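Local coordinates for protein galectin (Xenopus laevis, PDB 3WUC) that belongs to the galectin family of beta-sandwich lectins and probably binds lactose and related beta-galactosides, at residues R53-S57 and V58-T62. Sequence-based numbering, arbitrary orientation.
Sequences RFEYS and VDKNT. With GLC (alpha-D-glucopyranose), chain D; GAL (beta-D-galactopyranose), chain C.
Arg53 runs its aliphatic chain over the side chain of Asp59, with CD 3.9 Å from Asp59 CB, and ends in a salt bridge of 2.8 Å from NH1 to Asp59 OD2. The carboxylate oxygen is met nearly along its C–O axis, and the two flat groups are turned 51° against each other. Both residues, like Tyr56, project from the same face of a hairpin that joins strands 45-53 and 62-69. A type II' turn from Tyr56 to Asp59 closes it, with paired bonds of 2.9 Å from Tyr56 N to Asp59 O and from Asp59 N to Tyr56 O. Farther down, Asn61 and Thr62 both face Arg53 in a G1 beta bulge; Arg53 and Thr62 exchange backbone hydrogen bonds, while Asn61 N turns to Phe54 O.

The extended chain of Arg53, CG anti to its carbonyl carbon (chi1 -67°), carries the guanidinium out to the sugar. NH1 gives GLC O3 a bond of 2.6 Å, and NH2 reaches GAL O4 at 2.9 Å, with weaker bonds to GLC O3 and GAL O5. Tyr56 CD2 lies over the middle of the guanidinium, 3.5 Å above its plane, covering one face, while NE is tied to Asn51. Ser57 OG adds a hydrogen bond of 2.7 Å with GLC O2.

Asp59 has a second partner, its OD1 forming a salt bridge to Lys78. Glu76 also hydrogen-bonds to both sugars, and His49, Asn66 and Arg34 to the galactose. With NH1 shared between Asp59 and GLC O3, the carboxylate is a second-shell partner that, with Asn51 at NE and Tyr56 over one face, probably limits the guanidinium's rotation and steadies its positive charge for gripping both sugar rings.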
ATOM      1  N   ARG B  53     -15.883  17.271  11.957  1.00 14.39           N
ATOM      2  CA  ARG B  53     -16.955  17.215  12.933  1.00 15.46           C
ATOM      3  C   ARG B  53     -18.271  16.885  12.255  1.00 16.70           C
ATOM      4  O   ARG B  53     -18.755  17.675  11.423  1.00 16.87           O
ATOM      5  CB  ARG B  53     -17.144  18.539  13.603  1.00 15.26           C
ATOM      6  CG  ARG B  53     -15.877  18.850  14.467  1.00 15.67           C
ATOM      7  CD  ARG B  53     -15.788  20.315  14.921  1.00 15.37           C
ATOM      8  NE  ARG B  53     -14.641  20.497  15.831  1.00 18.01           N
ATOM      9  CZ  ARG B  53     -14.517  21.501  16.723  1.00 18.81           C
ATOM     10  NH1 ARG B  53     -15.448  22.489  16.777  1.00 17.41           N
ATOM     11  NH2 ARG B  53     -13.474  21.535  17.496  1.00 18.01           N
ATOM     12  N   PHE B  54     -18.767  15.726  12.625  1.00 15.69           N
ATOM     13  CA  PHE B  54     -20.131  15.330  12.212  1.00 17.29           C
ATOM     14  C   PHE B  54     -21.147  16.275  12.925  1.00 18.23           C
ATOM     15  O   PHE B  54     -21.983  16.918  12.269  1.00 20.01           O
ATOM     16  CB  PHE B  54     -20.392  13.830  12.464  1.00 17.63           C
ATOM     17  CG  PHE B  54     -19.483  12.955  11.713  1.00 19.53           C
ATOM     18  CD1 PHE B  54     -19.731  12.669  10.390  1.00 20.46           C
ATOM     19  CD2 PHE B  54     -18.343  12.426  12.319  1.00 20.70           C
ATOM     20  CE1 PHE B  54     -18.882  11.814   9.672  1.00 19.81           C
ATOM     21  CE2 PHE B  54     -17.494  11.594  11.601  1.00 18.80           C
ATOM     22  CZ  PHE B  54     -17.803  11.290  10.266  1.00 21.78           C
ATOM     23  N   GLU B  55     -21.075  16.320  14.234  1.00 22.24           N
ATOM     24  CA  GLU B  55     -21.792  17.304  15.048  1.00 22.60           C
ATOM     25  C   GLU B  55     -21.060  17.532  16.358  1.00 20.64           C
ATOM     26  O   GLU B  55     -21.038  16.676  17.205  1.00 20.19           O
ATOM     27  CB  GLU B  55     -23.232  16.785  15.291  1.00 30.10           C
ATOM     28  CG  GLU B  55     -24.274  17.882  15.327  1.00 40.24           C
ATOM     29  CD  GLU B  55     -25.697  17.352  15.209  1.00 46.96           C
ATOM     30  OE1 GLU B  55     -26.402  17.383  16.243  1.00 53.00           O
ATOM     31  OE2 GLU B  55     -26.102  16.882  14.105  1.00 49.28           O
ATOM     32  N   TYR B  56     -20.481  18.710  16.507  1.00 21.23           N
ATOM     33  CA  TYR B  56     -19.765  19.071  17.707  1.00 21.19           C
ATOM     34  C   TYR B  56     -19.772  20.552  17.829  1.00 23.17           C
ATOM     35  O   TYR B  56     -19.505  21.279  16.889  1.00 24.97           O
ATOM     36  CB  TYR B  56     -18.340  18.496  17.642  1.00 20.54           C
ATOM     37  CG  TYR B  56     -17.502  18.718  18.847  1.00 19.59           C
ATOM     38  CD1 TYR B  56     -17.496  17.776  19.851  1.00 23.60           C
ATOM     39  CD2 TYR B  56     -16.715  19.855  18.962  1.00 20.55           C
ATOM     40  CE1 TYR B  56     -16.749  17.981  20.956  1.00 22.95           C
ATOM     41  CE2 TYR B  56     -15.935  20.087  20.084  1.00 20.12           C
ATOM     42  CZ  TYR B  56     -15.958  19.103  21.064  1.00 24.40           C
ATOM     43  OH  TYR B  56     -15.252  19.201  22.207  1.00 30.96           O
ATOM     44  N   SER B  57     -20.046  21.051  19.035  1.00 26.71           N
ATOM     45  CA  SER B  57     -20.112  22.464  19.272  1.00 27.77           C
ATOM     46  C   SER B  57     -21.121  23.082  18.305  1.00 23.68           C
ATOM     47  O   SER B  57     -22.168  22.474  18.066  1.00 27.72           O
ATOM     48  CB  SER B  57     -18.730  23.132  19.234  1.00 32.20           C
ATOM     49  OG  SER B  57     -18.784  24.546  19.431  1.00 30.11           O
ATOM     50  N   VAL B  58     -20.799  24.214  17.703  1.00 24.00           N
ATOM     51  CA  VAL B  58     -21.672  24.835  16.712  1.00 23.47           C
ATOM     52  C   VAL B  58     -21.549  24.238  15.296  1.00 25.27           C
ATOM     53  O   VAL B  58     -22.120  24.747  14.328  1.00 27.92           O
ATOM     54  CB  VAL B  58     -21.358  26.367  16.601  1.00 27.75           C
ATOM     55  CG1 VAL B  58     -21.611  27.046  17.946  1.00 29.33           C
ATOM     56  CG2 VAL B  58     -19.908  26.591  16.186  1.00 29.58           C
ATOM     57  N   ASP B  59     -20.768  23.173  15.148  1.00 21.60           N
ATOM     58  CA  ASP B  59     -20.359  22.677  13.854  1.00 22.76           C
ATOM     59  C   ASP B  59     -21.047  21.373  13.489  1.00 20.85           C
ATOM     60  O   ASP B  59     -21.119  20.417  14.281  1.00 23.95           O
ATOM     61  CB  ASP B  59     -18.853  22.424  13.878  1.00 22.25           C
ATOM     62  CG  ASP B  59     -18.099  23.676  14.122  1.00 20.56           C
ATOM     63  OD1 ASP B  59     -18.297  24.689  13.392  1.00 23.31           O
ATOM     64  OD2 ASP B  59     -17.275  23.663  15.058  1.00 22.80           O
ATOM     65  N   LYS B  60     -21.577  21.361  12.282  1.00 22.01           N
ATOM     66  CA  LYS B  60     -22.242  20.216  11.700  1.00 23.11           C
ATOM     67  C   LYS B  60     -21.641  19.887  10.319  1.00 20.64           C
ATOM     68  O   LYS B  60     -21.625  20.732   9.442  1.00 21.07           O
ATOM     69  CB  LYS B  60     -23.749  20.553  11.503  1.00 25.48           C
ATOM     70  CG  LYS B  60     -24.537  19.406  10.927  1.00 33.37           C
ATOM     71  CD  LYS B  60     -25.876  19.932  10.407  1.00 39.16           C
ATOM     72  CE  LYS B  60     -27.033  19.024  10.806  1.00 42.66           C
ATOM     73  NZ  LYS B  60     -26.832  17.685  10.211  1.00 45.24           N
ATOM     74  N   ASN B  61     -21.162  18.664  10.115  1.00 21.61           N
ATOM     75  CA  ASN B  61     -20.533  18.286   8.839  1.00 20.23           C
ATOM     76  C   ASN B  61     -19.535  19.299   8.313  1.00 21.56           C
ATOM     77  O   ASN B  61     -19.553  19.757   7.161  1.00 22.01           O
ATOM     78  CB  ASN B  61     -21.587  17.922   7.777  1.00 24.35           C
ATOM     79  CG  ASN B  61     -22.491  16.810   8.212  1.00 25.99           C
ATOM     80  OD1 ASN B  61     -23.717  16.832   7.896  1.00 37.43           O
ATOM     81  ND2 ASN B  61     -21.999  15.898   8.942  1.00 24.13           N
ATOM     82  N   THR B  62     -18.605  19.673   9.235  1.00 19.50           N
ATOM     83  CA  THR B  62     -17.642  20.728   8.990  1.00 20.38           C
ATOM     84  C   THR B  62     -16.261  20.258   9.467  1.00 17.42           C
ATOM     85  O   THR B  62     -16.219  19.617  10.530  1.00 19.19           O
ATOM     86  CB  THR B  62     -18.027  21.995   9.787  1.00 21.68           C
ATOM     87  OG1 THR B  62     -19.284  22.472   9.280  1.00 25.61           O
ATOM     88  CG2 THR B  62     -17.080  23.079   9.571  1.00 23.42           C
TER
HETATM   89  C1  GLC D   1     -15.615  26.628  21.125  1.00 30.61           C
HETATM   90  C2  GLC D   1     -15.378  26.071  19.712  1.00 24.88           C
HETATM   91  C3  GLC D   1     -14.920  24.616  19.876  1.00 21.75           C
HETATM   92  C4  GLC D   1     -13.735  24.403  20.825  1.00 22.97           C
HETATM   93  C5  GLC D   1     -14.027  25.085  22.172  1.00 27.99           C
HETATM   94  C6  GLC D   1     -12.772  25.088  23.053  1.00 28.64           C
HETATM   95  O1  GLC D   1     -16.702  25.882  21.612  1.00 36.36           O
HETATM   96  O2  GLC D   1     -16.582  26.104  18.976  1.00 26.69           O
HETATM   97  O3  GLC D   1     -14.499  24.200  18.556  1.00 20.15           O
HETATM   98  O4  GLC D   1     -13.514  22.982  20.995  1.00 21.17           O
HETATM   99  O5  GLC D   1     -14.476  26.447  21.950  1.00 29.82           O
HETATM  100  O6  GLC D   1     -11.504  25.640  22.579  1.00 32.73           O
HETATM  101  C1  GAL C   2     -12.150  22.599  20.861  1.00 19.27           C
HETATM  102  C2  GAL C   2     -12.178  21.108  21.073  1.00 20.31           C
HETATM  103  C3  GAL C   2     -10.805  20.513  20.856  1.00 17.04           C
HETATM  104  C4  GAL C   2     -10.267  20.970  19.506  1.00 15.41           C
HETATM  105  C5  GAL C   2     -10.341  22.513  19.440  1.00 16.25           C
HETATM  106  C6  GAL C   2      -9.847  22.996  18.092  1.00 16.12           C
HETATM  107  O2  GAL C   2     -12.537  20.902  22.462  1.00 25.68           O
HETATM  108  O3  GAL C   2     -10.810  19.127  21.063  1.00 19.01           O
HETATM  109  O4  GAL C   2     -10.984  20.313  18.430  1.00 16.03           O
HETATM  110  O5  GAL C   2     -11.700  22.899  19.572  1.00 17.42           O
HETATM  111  O6  GAL C   2      -9.970  24.401  17.941  1.00 17.86           O
HETATM  112  O   HOH W   1     -24.088  20.886  15.826  1.00 47.52           O